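PDB 4XY5: hypothetical Thioesterase Protein SP_1851 from Streptococcus pneumoniae serotype 4, which probably hydrolyses acyl thioesters such as acyl-coenzyme A compounds, as expected of a hotdog-fold thioesterase related to PaaI. Local coordinates for residues Ala14-Glu19 with Val35-Asn40; Ile20-Met23 with Val28-Thr31; Gln56-Val61 with Phe121-Thr126; Asp105-Asn110 with Val116-Phe121. The protein carries 1 engineered substitution. One frame throughout, in Å; residues are numbered along the deposited sequence.

Interaction 1 (Ala14-Glu19 with Val35-Asn40)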
loop_
_atom_site.group_PDB
_atom_site.type_symbol
_atom_site.label_atom_id
_atom_site.label_comp_id
_atom_site.label_asym_id
_atom_site.label_seq_id
_atom_site.Cartn_x
_atom_site.Cartn_y
_atom_site.Cartn_z
ATOM N N ALA A 14 3.473 -2.995 -22.256
ATOM C CA ALA A 14 3.076 -4.252 -21.616
ATOM C C ALA A 14 2.033 -4.962 -22.458
ATOM O O ALA A 14 1.137 -4.316 -22.992
ATOM C CB ALA A 14 2.530 -3.985 -20.205
ATOM N N PHE A 15 2.151 -6.285 -22.567
ATOM C CA PHE A 15 1.271 -7.122 -23.395
ATOM C C PHE A 15 1.443 -6.943 -24.903
ATOM O O PHE A 15 0.463 -6.940 -25.652
ATOM C CB PHE A 15 -0.194 -6.903 -23.028
ATOM C CG PHE A 15 -0.523 -7.306 -21.605
ATOM C CD1 PHE A 15 -0.703 -8.643 -21.282
ATOM C CD2 PHE A 15 -0.622 -6.351 -20.605
ATOM C CE1 PHE A 15 -0.994 -9.030 -19.982
ATOM C CE2 PHE A 15 -0.916 -6.724 -19.298
ATOM C CZ PHE A 15 -1.101 -8.062 -18.986
ATOM N N GLU A 16 2.686 -6.831 -25.346
ATOM C CA GLU A 16 2.985 -6.941 -26.770
ATOM C C GLU A 16 2.787 -8.386 -27.221
ATOM O O GLU A 16 2.529 -8.656 -28.398
ATOM C CB GLU A 16 4.403 -6.456 -27.057
ATOM C CG GLU A 16 4.562 -4.969 -26.788
ATOM C CD GLU A 16 5.820 -4.371 -27.381
ATOM O OE1 GLU A 16 5.887 -3.127 -27.465
ATOM O OE2 GLU A 16 6.741 -5.132 -27.748
ATOM N N ASN A 17 2.899 -9.304 -26.264
ATOM C CA ASN A 17 2.546 -10.708 -26.457
ATOM C C ASN A 17 1.906 -11.193 -25.167
ATOM O O ASN A 17 2.211 -10.661 -24.107
ATOM C CB ASN A 17 3.770 -11.567 -26.788
ATOM C CG ASN A 17 4.727 -11.711 -25.612
ATOM O OD1 ASN A 17 4.542 -12.577 -24.733
ATOM N ND2 ASN A 17 5.759 -10.862 -25.581
ATOM N N TYR A 18 1.031 -12.191 -25.257
ATOM C CA TYR A 18 0.460 -12.814 -24.057
ATOM C C TYR A 18 -0.346 -14.046 -24.445
ATOM O O TYR A 18 -0.735 -14.200 -25.601
ATOM C CB TYR A 18 -0.427 -11.834 -23.269
ATOM C CG TYR A 18 -1.697 -11.404 -23.973
ATOM C CD1 TYR A 18 -2.882 -12.121 -23.822
ATOM C CD2 TYR A 18 -1.712 -10.268 -24.789
ATOM C CE1 TYR A 18 -4.050 -11.721 -24.477
ATOM C CE2 TYR A 18 -2.867 -9.864 -25.435
ATOM C CZ TYR A 18 -4.025 -10.591 -25.282
ATOM O OH TYR A 18 -5.165 -10.176 -25.932
ATOM N N GLU A 19 -0.564 -14.924 -23.469
ATOM C CA GLU A 19 -1.443 -16.073 -23.609
ATOM C C GLU A 19 -2.363 -16.117 -22.407
ATOM O O GLU A 19 -1.879 -16.154 -21.284
ATOM C CB GLU A 19 -0.642 -17.375 -23.694
ATOM C CG GLU A 19 0.306 -17.459 -24.881
ATOM C CD GLU A 19 -0.420 -17.776 -26.164
ATOM O OE1 GLU A 19 -1.608 -18.169 -26.081
ATOM O OE2 GLU A 19 0.192 -17.628 -27.249
ATOM N N VAL A 35 10.235 -8.677 -23.040
ATOM C CA VAL A 35 10.914 -8.245 -24.255
ATOM C C VAL A 35 11.592 -6.902 -23.994
ATOM O O VAL A 35 11.530 -6.377 -22.870
ATOM C CB VAL A 35 9.938 -8.154 -25.455
ATOM C CG1 VAL A 35 9.506 -9.553 -25.884
ATOM C CG2 VAL A 35 8.718 -7.307 -25.113
ATOM N N ASN A 36 12.260 -6.342 -24.996
ATOM C CA ASN A 36 13.030 -5.123 -24.749
ATOM C C ASN A 36 12.177 -3.962 -24.254
ATOM O O ASN A 36 12.623 -3.168 -23.430
ATOM C CB ASN A 36 13.791 -4.679 -26.011
ATOM C CG ASN A 36 14.758 -3.530 -25.730
ATOM O OD1 ASN A 36 15.796 -3.725 -25.093
ATOM N ND2 ASN A 36 14.423 -2.336 -26.194
ATOM N N SER A 37 10.951 -3.861 -24.749
ATOM C CA SER A 37 10.089 -2.742 -24.368
ATOM C C SER A 37 9.601 -2.890 -22.917
ATOM O O SER A 37 9.009 -1.965 -22.359
ATOM C CB SER A 37 8.892 -2.634 -25.315
ATOM O OG SER A 37 8.092 -3.803 -25.268
ATOM N N SER A 38 9.863 -4.054 -22.328
ATOM C CA SER A 38 9.467 -4.340 -20.951
ATOM C C SER A 38 10.459 -3.780 -19.938
ATOM O O SER A 38 10.153 -3.712 -18.764
ATOM C CB SER A 38 9.349 -5.851 -20.717
ATOM O OG SER A 38 8.642 -6.510 -21.756
ATOM N N LEU A 39 11.657 -3.411 -20.392
ATOM C CA LEU A 39 12.788 -3.205 -19.485
ATOM C C LEU A 39 12.970 -1.752 -19.028
ATOM O O LEU A 39 12.462 -0.830 -19.659
ATOM C CB LEU A 39 14.088 -3.682 -20.160
ATOM C CG LEU A 39 14.095 -5.105 -20.731
ATOM C CD1 LEU A 39 15.419 -5.392 -21.474
ATOM C CD2 LEU A 39 13.859 -6.128 -19.627
ATOM N N ASN A 40 13.706 -1.571 -17.933
ATOM C CA ASN A 40 14.093 -0.240 -17.473
ATOM C C ASN A 40 15.544 0.061 -17.845
ATOM O O ASN A 40 16.157 -0.706 -18.591
ATOM C CB ASN A 40 13.885 -0.103 -15.958
ATOM C CG ASN A 40 14.688 -1.116 -15.140
ATOM O OD1 ASN A 40 15.729 -1.602 -15.563
ATOM N ND2 ASN A 40 14.197 -1.425 -13.943
HETATM O O HOH W 1 10.048 -4.839 -27.490
#

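Interaction 2 (Ile20-Met23 with Val28-Thr31)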
loop_
_atom_site.group_PDB
_atom_site.type_symbol
_atom_site.label_atom_id
_atom_site.label_comp_id
_atom_site.label_asym_id
_atom_site.label_seq_id
_atom_site.Cartn_x
_atom_site.Cartn_y
_atom_site.Cartn_z
ATOM N N ILE A 20 -3.675 -16.103 -22.626
ATOM C CA ILE A 20 -4.619 -16.306 -21.526
ATOM C C ILE A 20 -4.847 -17.804 -21.351
ATOM O O ILE A 20 -5.472 -18.455 -22.196
ATOM C CB ILE A 20 -5.974 -15.609 -21.765
ATOM C CG1 ILE A 20 -5.775 -14.127 -22.089
ATOM C CG2 ILE A 20 -6.881 -15.765 -20.554
ATOM C CD1 ILE A 20 -7.072 -13.401 -22.379
ATOM N N GLU A 21 -4.317 -18.353 -20.267
ATOM C CA GLU A 21 -4.434 -19.782 -20.000
ATOM C C GLU A 21 -5.723 -20.120 -19.274
ATOM O O GLU A 21 -6.289 -21.203 -19.454
ATOM C CB GLU A 21 -3.246 -20.268 -19.181
ATOM C CG GLU A 21 -1.937 -20.227 -19.931
ATOM C CD GLU A 21 -0.841 -20.975 -19.215
ATOM O OE1 GLU A 21 -1.039 -21.349 -18.034
ATOM O OE2 GLU A 21 0.218 -21.189 -19.837
ATOM N N LYS A 22 -6.184 -19.194 -18.442
ATOM C CA LYS A 22 -7.353 -19.456 -17.627
ATOM C C LYS A 22 -8.073 -18.178 -17.257
ATOM O O LYS A 22 -7.446 -17.192 -16.870
ATOM C CB LYS A 22 -6.936 -20.219 -16.369
ATOM C CG LYS A 22 -8.052 -20.507 -15.394
ATOM C CD LYS A 22 -7.442 -21.118 -14.148
ATOM C CE LYS A 22 -8.431 -21.232 -13.006
ATOM N NZ LYS A 22 -7.684 -21.648 -11.773
ATOM N N MET A 23 -9.394 -18.196 -17.372
ATOM C CA MET A 23 -10.200 -17.040 -16.990
ATOM C C MET A 23 -11.599 -17.524 -16.626
ATOM O O MET A 23 -12.443 -17.720 -17.499
ATOM C CB MET A 23 -10.232 -16.004 -18.124
ATOM C CG MET A 23 -11.055 -14.756 -17.864
ATOM S SD MET A 23 -10.776 -13.465 -19.103
ATOM C CE MET A 23 -12.033 -12.274 -18.627
ATOM N N VAL A 28 -7.718 -16.096 -12.716
ATOM C CA VAL A 28 -7.154 -15.790 -14.016
ATOM C C VAL A 28 -5.685 -16.174 -14.025
ATOM O O VAL A 28 -4.982 -15.947 -13.048
ATOM C CB VAL A 28 -7.311 -14.285 -14.343
ATOM C CG1 VAL A 28 -6.478 -13.903 -15.565
ATOM C CG2 VAL A 28 -8.783 -13.934 -14.539
ATOM N N VAL A 29 -5.234 -16.791 -15.110
ATOM C CA VAL A 29 -3.813 -17.051 -15.328
ATOM C C VAL A 29 -3.437 -16.619 -16.750
ATOM O O VAL A 29 -4.032 -17.088 -17.724
ATOM C CB VAL A 29 -3.460 -18.543 -15.147
ATOM C CG1 VAL A 29 -1.995 -18.789 -15.486
ATOM C CG2 VAL A 29 -3.775 -19.004 -13.728
ATOM N N VAL A 30 -2.449 -15.728 -16.857
ATOM C CA VAL A 30 -1.980 -15.218 -18.151
ATOM C C VAL A 30 -0.465 -15.321 -18.188
ATOM O O VAL A 30 0.189 -15.028 -17.190
ATOM C CB VAL A 30 -2.411 -13.750 -18.381
ATOM C CG1 VAL A 30 -1.803 -13.189 -19.673
ATOM C CG2 VAL A 30 -3.932 -13.629 -18.391
ATOM N N THR A 31 0.097 -15.736 -19.325
ATOM C CA THR A 31 1.546 -15.774 -19.463
ATOM C C THR A 31 2.016 -14.732 -20.486
ATOM O O THR A 31 1.253 -14.309 -21.356
ATOM C CB THR A 31 2.053 -17.170 -19.867
ATOM O OG1 THR A 31 1.548 -17.512 -21.161
ATOM C CG2 THR A 31 1.611 -18.212 -18.841
#

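Interaction 3 (Gln56-Val61 with Phe121-Thr126)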
loop_
_atom_site.group_PDB
_atom_site.type_symbol
_atom_site.label_atom_id
_atom_site.label_comp_id
_atom_site.label_asym_id
_atom_site.label_seq_id
_atom_site.Cartn_x
_atom_site.Cartn_y
_atom_site.Cartn_z
ATOM N N GLN A 56 -3.845 -5.407 -15.292
ATOM C CA GLN A 56 -4.650 -5.975 -16.361
ATOM C C GLN A 56 -5.291 -7.295 -15.909
ATOM O O GLN A 56 -6.496 -7.523 -16.097
ATOM C CB GLN A 56 -3.790 -6.180 -17.599
ATOM C CG GLN A 56 -4.545 -6.709 -18.809
ATOM C CD GLN A 56 -5.524 -5.702 -19.388
ATOM O OE1 GLN A 56 -5.649 -4.572 -18.908
ATOM N NE2 GLN A 56 -6.234 -6.114 -20.431
ATOM N N ILE A 57 -4.505 -8.141 -15.254
ATOM C CA ILE A 57 -5.033 -9.424 -14.793
ATOM C C ILE A 57 -6.074 -9.198 -13.688
ATOM O O ILE A 57 -7.076 -9.906 -13.621
ATOM C CB ILE A 57 -3.889 -10.384 -14.334
ATOM C CG1 ILE A 57 -3.424 -11.247 -15.516
ATOM C CG2 ILE A 57 -4.357 -11.336 -13.228
ATOM C CD1 ILE A 57 -2.998 -10.457 -16.764
ATOM N N SER A 58 -5.886 -8.176 -12.858
ATOM C CA SER A 58 -6.902 -7.853 -11.854
ATOM C C SER A 58 -8.223 -7.476 -12.524
ATOM O O SER A 58 -9.305 -7.864 -12.069
ATOM C CB SER A 58 -6.433 -6.713 -10.942
ATOM O OG SER A 58 -7.425 -6.408 -9.961
ATOM N N GLY A 59 -8.132 -6.712 -13.603
ATOM C CA GLY A 59 -9.324 -6.330 -14.346
ATOM C C GLY A 59 -9.997 -7.551 -14.951
ATOM O O GLY A 59 -11.222 -7.670 -14.916
ATOM N N LEU A 60 -9.192 -8.460 -15.491
ATOM C CA LEU A 60 -9.721 -9.709 -16.045
ATOM C C LEU A 60 -10.409 -10.543 -14.963
ATOM O O LEU A 60 -11.418 -11.198 -15.225
ATOM C CB LEU A 60 -8.613 -10.515 -16.725
ATOM C CG LEU A 60 -8.040 -9.926 -18.032
ATOM C CD1 LEU A 60 -6.829 -10.713 -18.451
ATOM C CD2 LEU A 60 -9.075 -9.917 -19.148
ATOM N N VAL A 61 -9.890 -10.514 -13.736
ATOM C CA VAL A 61 -10.572 -11.228 -12.653
ATOM C C VAL A 61 -11.974 -10.652 -12.442
ATOM O O VAL A 61 -12.937 -11.412 -12.317
ATOM C CB VAL A 61 -9.788 -11.174 -11.329
ATOM C CG1 VAL A 61 -10.618 -11.754 -10.181
ATOM C CG2 VAL A 61 -8.493 -11.942 -11.444
ATOM N N PHE A 121 -5.021 -5.505 -5.278
ATOM C CA PHE A 121 -5.841 -4.472 -5.883
ATOM C C PHE A 121 -7.181 -4.314 -5.194
ATOM O O PHE A 121 -7.867 -5.299 -4.963
ATOM C CB PHE A 121 -6.076 -4.808 -7.353
ATOM C CG PHE A 121 -4.864 -4.656 -8.186
ATOM C CD1 PHE A 121 -4.660 -3.499 -8.918
ATOM C CD2 PHE A 121 -3.916 -5.661 -8.235
ATOM C CE1 PHE A 121 -3.524 -3.353 -9.697
ATOM C CE2 PHE A 121 -2.784 -5.508 -9.013
ATOM C CZ PHE A 121 -2.596 -4.355 -9.728
ATOM N N THR A 122 -7.537 -3.068 -4.879
ATOM C CA THR A 122 -8.845 -2.743 -4.342
ATOM C C THR A 122 -9.665 -2.131 -5.457
ATOM O O THR A 122 -9.431 -0.992 -5.858
ATOM C CB THR A 122 -8.752 -1.770 -3.148
ATOM O OG1 THR A 122 -7.934 -2.361 -2.135
ATOM C CG2 THR A 122 -10.127 -1.510 -2.570
ATOM N N MET A 123 -10.615 -2.906 -5.965
ATOM C CA MET A 123 -11.410 -2.489 -7.111
ATOM C C MET A 123 -12.795 -2.038 -6.668
ATOM O O MET A 123 -13.379 -2.614 -5.760
ATOM C CB MET A 123 -11.533 -3.630 -8.128
ATOM C CG MET A 123 -10.260 -4.447 -8.356
ATOM S SD MET A 123 -9.019 -3.700 -9.446
ATOM C CE MET A 123 -9.862 -3.717 -11.039
ATOM N N PHE A 124 -13.307 -1.004 -7.320
ATOM C CA PHE A 124 -14.659 -0.519 -7.079
ATOM C C PHE A 124 -15.582 -1.095 -8.151
ATOM O O PHE A 124 -15.370 -0.870 -9.342
ATOM C CB PHE A 124 -14.685 1.011 -7.090
ATOM C CG PHE A 124 -16.028 1.606 -6.762
ATOM C CD1 PHE A 124 -16.490 1.627 -5.457
ATOM C CD2 PHE A 124 -16.816 2.161 -7.756
ATOM C CE1 PHE A 124 -17.723 2.179 -5.152
ATOM C CE2 PHE A 124 -18.047 2.716 -7.458
ATOM C CZ PHE A 124 -18.502 2.726 -6.158
ATOM N N VAL A 125 -16.576 -1.870 -7.726
ATOM C CA VAL A 125 -17.527 -2.472 -8.653
ATOM C C VAL A 125 -18.478 -1.400 -9.171
ATOM O O VAL A 125 -19.192 -0.767 -8.395
ATOM C CB VAL A 125 -18.338 -3.608 -7.991
ATOM C CG1 VAL A 125 -19.184 -4.334 -9.034
ATOM C CG2 VAL A 125 -17.413 -4.586 -7.273
ATOM N N THR A 126 -18.480 -1.187 -10.481
ATOM C CA THR A 126 -19.301 -0.138 -11.071
ATOM C C THR A 126 -20.647 -0.676 -11.560
ATOM O O THR A 126 -21.658 0.034 -11.531
ATOM C CB THR A 126 -18.568 0.551 -12.231
ATOM O OG1 THR A 126 -18.204 -0.425 -13.214
ATOM C CG2 THR A 126 -17.301 1.230 -11.728
#

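Interaction 4 (Asp105-Asn110 with Val116-Phe121)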
loop_
_atom_site.group_PDB
_atom_site.type_symbol
_atom_site.label_atom_id
_atom_site.label_comp_id
_atom_site.label_asym_id
_atom_site.label_seq_id
_atom_site.Cartn_x
_atom_site.Cartn_y
_atom_site.Cartn_z
ATOM N N ASP A 105 -5.841 -10.495 -5.319
ATOM C CA ASP A 105 -4.408 -10.757 -5.169
ATOM C C ASP A 105 -3.845 -11.192 -6.519
ATOM O O ASP A 105 -4.448 -12.018 -7.209
ATOM C CB ASP A 105 -4.130 -11.842 -4.129
ATOM C CG ASP A 105 -4.159 -11.313 -2.696
ATOM O OD1 ASP A 105 -4.229 -10.077 -2.482
ATOM O OD2 ASP A 105 -4.090 -12.154 -1.781
ATOM N N VAL A 106 -2.704 -10.635 -6.902
ATOM C CA VAL A 106 -2.073 -11.030 -8.168
ATOM C C VAL A 106 -0.609 -11.322 -7.916
ATOM O O VAL A 106 0.079 -10.521 -7.295
ATOM C CB VAL A 106 -2.213 -9.944 -9.246
ATOM C CG1 VAL A 106 -1.575 -10.414 -10.566
ATOM C CG2 VAL A 106 -3.689 -9.589 -9.448
ATOM N N ASP A 107 -0.140 -12.475 -8.392
ATOM C CA ASP A 107 1.224 -12.927 -8.108
ATOM C C ASP A 107 1.904 -13.243 -9.418
ATOM O O ASP A 107 1.292 -13.857 -10.274
ATOM C CB ASP A 107 1.214 -14.168 -7.205
ATOM C CG ASP A 107 0.479 -13.931 -5.884
ATOM O OD1 ASP A 107 0.753 -12.914 -5.203
ATOM O OD2 ASP A 107 -0.393 -14.753 -5.536
ATOM N N ILE A 108 3.153 -12.820 -9.585
ATOM C CA ILE A 108 3.893 -13.170 -10.783
ATOM C C ILE A 108 5.089 -14.051 -10.447
ATOM O O ILE A 108 5.865 -13.743 -9.532
ATOM C CB ILE A 108 4.374 -11.919 -11.555
ATOM C CG1 ILE A 108 3.170 -11.074 -11.990
ATOM C CG2 ILE A 108 5.210 -12.351 -12.761
ATOM C CD1 ILE A 108 3.548 -9.887 -12.960
ATOM N N THR A 109 5.208 -15.154 -11.184
ATOM C CA THR A 109 6.338 -16.074 -11.064
ATOM C C THR A 109 7.043 -16.197 -12.416
ATOM O O THR A 109 6.429 -15.965 -13.458
ATOM C CB THR A 109 5.884 -17.472 -10.595
ATOM O OG1 THR A 109 4.870 -17.961 -11.480
ATOM C CG2 THR A 109 5.306 -17.393 -9.185
ATOM N N ASN A 110 8.324 -16.556 -12.417
ATOM C CA ASN A 110 8.995 -16.754 -13.701
ATOM C C ASN A 110 8.989 -18.227 -14.078
ATOM O O ASN A 110 8.404 -19.039 -13.367
ATOM C CB ASN A 110 10.423 -16.183 -13.693
ATOM C CG ASN A 110 11.344 -16.879 -12.711
ATOM O OD1 ASN A 110 11.062 -17.977 -12.241
ATOM N ND2 ASN A 110 12.472 -16.237 -12.406
ATOM N N VAL A 116 8.416 -13.249 -8.589
ATOM C CA VAL A 116 8.907 -11.966 -9.097
ATOM C C VAL A 116 8.279 -10.759 -8.372
ATOM O O VAL A 116 8.994 -9.855 -7.906
ATOM C CB VAL A 116 8.654 -11.864 -10.614
ATOM C CG1 VAL A 116 9.102 -10.510 -11.155
ATOM C CG2 VAL A 116 9.400 -12.977 -11.323
ATOM N N CYS A 117 6.955 -10.733 -8.268
ATOM C CA CYS A 117 6.296 -9.643 -7.544
ATOM C C CYS A 117 4.893 -10.080 -7.121
ATOM O O CYS A 117 4.374 -11.063 -7.639
ATOM C CB CYS A 117 6.246 -8.367 -8.395
ATOM S SG CYS A 117 5.224 -8.504 -9.889
ATOM N N LYS A 118 4.312 -9.369 -6.152
ATOM C CA LYS A 118 2.989 -9.683 -5.610
ATOM C C LYS A 118 2.248 -8.373 -5.433
ATOM O O LYS A 118 2.826 -7.401 -4.965
ATOM C CB LYS A 118 3.084 -10.416 -4.259
ATOM C CG LYS A 118 4.117 -11.525 -4.195
ATOM C CD LYS A 118 3.786 -12.638 -5.157
ATOM C CE LYS A 118 4.998 -13.509 -5.417
ATOM N NZ LYS A 118 4.846 -14.315 -6.643
ATOM N N ALA A 119 0.974 -8.320 -5.809
ATOM C CA ALA A 119 0.243 -7.067 -5.677
ATOM C C ALA A 119 -1.158 -7.324 -5.176
ATOM O O ALA A 119 -1.677 -8.417 -5.337
ATOM C CB ALA A 119 0.198 -6.327 -7.011
ATOM N N THR A 120 -1.762 -6.318 -4.553
ATOM C CA THR A 120 -3.137 -6.436 -4.109
ATOM C C THR A 120 -3.890 -5.237 -4.635
ATOM O O THR A 120 -3.437 -4.098 -4.491
ATOM C CB THR A 120 -3.229 -6.515 -2.570
ATOM O OG1 THR A 120 -2.591 -7.721 -2.139
ATOM C CG2 THR A 120 -4.674 -6.523 -2.108
ATOM N N PHE A 121 -5.021 -5.505 -5.278
ATOM C CA PHE A 121 -5.841 -4.472 -5.883
ATOM C C PHE A 121 -7.181 -4.314 -5.194
ATOM O O PHE A 121 -7.867 -5.299 -4.963
ATOM C CB PHE A 121 -6.076 -4.808 -7.353
ATOM C CG PHE A 121 -4.864 -4.656 -8.186
ATOM C CD1 PHE A 121 -4.660 -3.499 -8.918
ATOM C CD2 PHE A 121 -3.916 -5.661 -8.235
ATOM C CE1 PHE A 121 -3.524 -3.353 -9.697
ATOM C CE2 PHE A 121 -2.784 -5.508 -9.013
ATOM C CZ PHE A 121 -2.596 -4.355 -9.728
HETATM O O HOH W 2 -0.724 -10.806 -3.727
#

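Interaction 1 (Ala14-Glu19 with Val35-Asn40)
The carboxylate of Glu16 comes up to the hydroxyl of Ser37, and the side chain of Val35 lies next to both. Ser37 OG does not meet the rim of the carboxylate but sits above its plane, displaced from the carbon toward the two oxygens, 3.1 Å from Glu16 OE2 and 3.2 Å from Glu16 OE1. Val35 offers one methyl to Glu16 and the other to Asn17: its CG2 is 3.9 Å from Glu16 OE2, while its CG1 lies 4.0 Å from Asn17 ND2, Asn17 and Val35 running past each other in opposite directions. A glutamate suits this place because its long chain, extended beyond CG, bridges two backbones that stay well apart. A water joins them as well, accepting from Ser37 N at 3.0 Å and donating weakly to Glu16 OE2.

Behind this first shell, the short 3-10 turn at residues 36-38 sets the position of Ser37. The hydroxyl of Ser38 fastens its start by accepting from Val35 N (3.0 Å, 167° at the hydrogen), and the backbone bond of the turn runs from Ser38 N to Val35 O at 2.9 Å. Asn17 is held from elsewhere, its OD1 accepting from Lys33 N. Farther along the same loop, Tyr18 stacks on Phe9 of the second subunit and bonds to its backbone through OH.

With an exposed carboxylate, a hydroxyl and a shared water at its centre, the contact is a hydrated, polar surface meeting whose hold is probably modest; bonds within the turn and to neighbours such as Ser13 and Lys33 probably do most of the positioning.

Interaction 2 (Ile20-Met23 with Val28-Thr31)
Val29 O faces two consecutive backbone donors of the opposite strand, Glu21 N at 2.9 Å and Lys22 N at 3.1 Å. The two bonds differ in quality: Lys22 N lies in the carbonyl plane on a lone pair, whereas Glu21 N is tilted out of that plane and its N-H points less straight at the oxygen (139° against 151°). The return bond runs from Val29 N to Lys22 O at 2.9 Å, and Lys22 O is also approached by the CA-H of Val28, with 3.2 Å between Val28 CA and the oxygen. Both polar backbone atoms of Val29 are thus used on this side. Val28 and Val30 bond outward instead, to Gly92 and Ile90 of strand 87-97, and Thr31 pairs with Glu19.

The extra residue fits because Glu21, with a psi of -32°, leaves extended geometry and lets the N-H groups of Glu21 and Lys22 both turn to Val29 O. Its side chain reaches along the partner strand, with OE2 coming 3.4 Å from Thr31 CG2 as the two side chains cross at about a right angle. An acid is well placed there, since its end stays exposed. On the inner face Met23 CG rests 4.1 Å from Val28 CG2, and Ile20 lies beside Val30 at the exposed end. Met23 meets helix 47-64 at Leu60 and Ile63, Val28 at Val61 and Val30 at Ile57. Lys22 and Val29 occupy the other face, their CB atoms 4.0 Å apart.

Two residues facing one make this a classic beta bulge. It lies in the hairpin of strands 19-24 and 27-33, at the margin of the antiparallel hotdog sheet.

Interaction 3 (Gln56-Val61 with Phe121-Thr126)
Helix 56-61 lies across strand 121-126 at an angle of 47°, their axes 10.0 Å apart at the closest. Such spacing brings together one small helix side chain and two larger strand residues. Ser58 points at the strand and lays its CB over one face of the Phe121 ring, 4.0 Å from the centroid and only 22° off the ring normal, a CH-pi contact displaced toward the rim. Its hydroxyl is turned toward the strand because OG lies opposite the backbone N across the CA-CB bond (chi1 180°). There Ser58 OG comes 3.3 Å from Phe121 CB and 3.2 Å from Met123 SD, yet it has no hydrogen-bonding partner anywhere in the model, which probably costs some stability. Met123 curls round this hydroxyl: bends at both chi2 and chi3 bring its CG, SD and CE all near Ser58 OG, and carry Met123 CE on to 4.2 Å from Gly59 CA. The flexible thioether suits this task, and glycine presents bare backbone to the methyl.

Met104 of strand 101-109 touches both Ser58 and Met123, and thus fills in beside the contact. Phe121 in turn meets the ring of Phe51, one of the earlier residues of helix 47-64, while Ile57 and Val61 pack on Val28 of strand 27-33. The long helix therefore lies against several strands at once, as the central helix of a hotdog fold does, wrapped by its curved antiparallel sheet.

Interaction 4 (Asp105-Asn110 with Val116-Phe121)
Ile108 and Cys117 fit together on the face of the sheet that turns to helix 47-64. Cys117 SG settles against the isoleucine, 3.8 Å from Ile108 CD1, while Val116 CB packs on a different branch, Ile108 CG2, the two side chains crossing obliquely. Val116 N and Cys117 N both face Ile108 O, a classic beta bulge, the first donating at 2.8 Å and the second adding a weak bond. Farther along, the small Ala119 pairs with the bulkier Val106, whose CG2 comes obliquely to Phe121 CD2 at 4.1 Å. Large and small side chains complement one another here: Ile108 meets Cys54 of the helix, and Ala119 lies by Ile76.

On the reverse face, Lys118 folds across Asp107 at about a right angle. A bend at chi2 (-63°) turns its chain along the sheet, bringing NZ to Ile108 O at 3.1 Å. The ammonium and Val116 N grip that oxygen from opposite faces of the carbonyl plane. Thr120 stands beside Asp105, and its OG1 donates to Asp105 OD1 (2.9 Å) from above the carboxylate plane. A water links Asp107 OD1 to Ala119 O.

Lys118 NZ stays 4.6 Å from Asp107 OD1, beyond a salt bridge, though the attraction may still favour this pose. Asp105 OD1 does form one, with Lys118 of the fourth subunit. The hairpin consequently has an apolar face for the protein interior and a charged one that takes part in assembly.

In the fold
Interactions 2 and 4 are antiparallel hairpins of one sheet, separated by strand 87-97, and each has a classic bulge; interaction 3 sets the helix against that sheet. It is a buried contact made by side chains, whereas the hairpins rest on backbone bonds and divide apolar from polar residues. Interactions 3 and 4 share Phe121, and Ile57 and Ser58 also touch Val106. Val28 and Val30 of interaction 2 pack on the same helix turns. Interaction 1 differs: a watery surface meeting between loops, though Phe15 reaches inward to Gln56 and Ile57. Interactions 1 and 3 both touch the second subunit; interaction 3 also nears the third and fourth, and interaction 4 forms a salt bridge with the fourth.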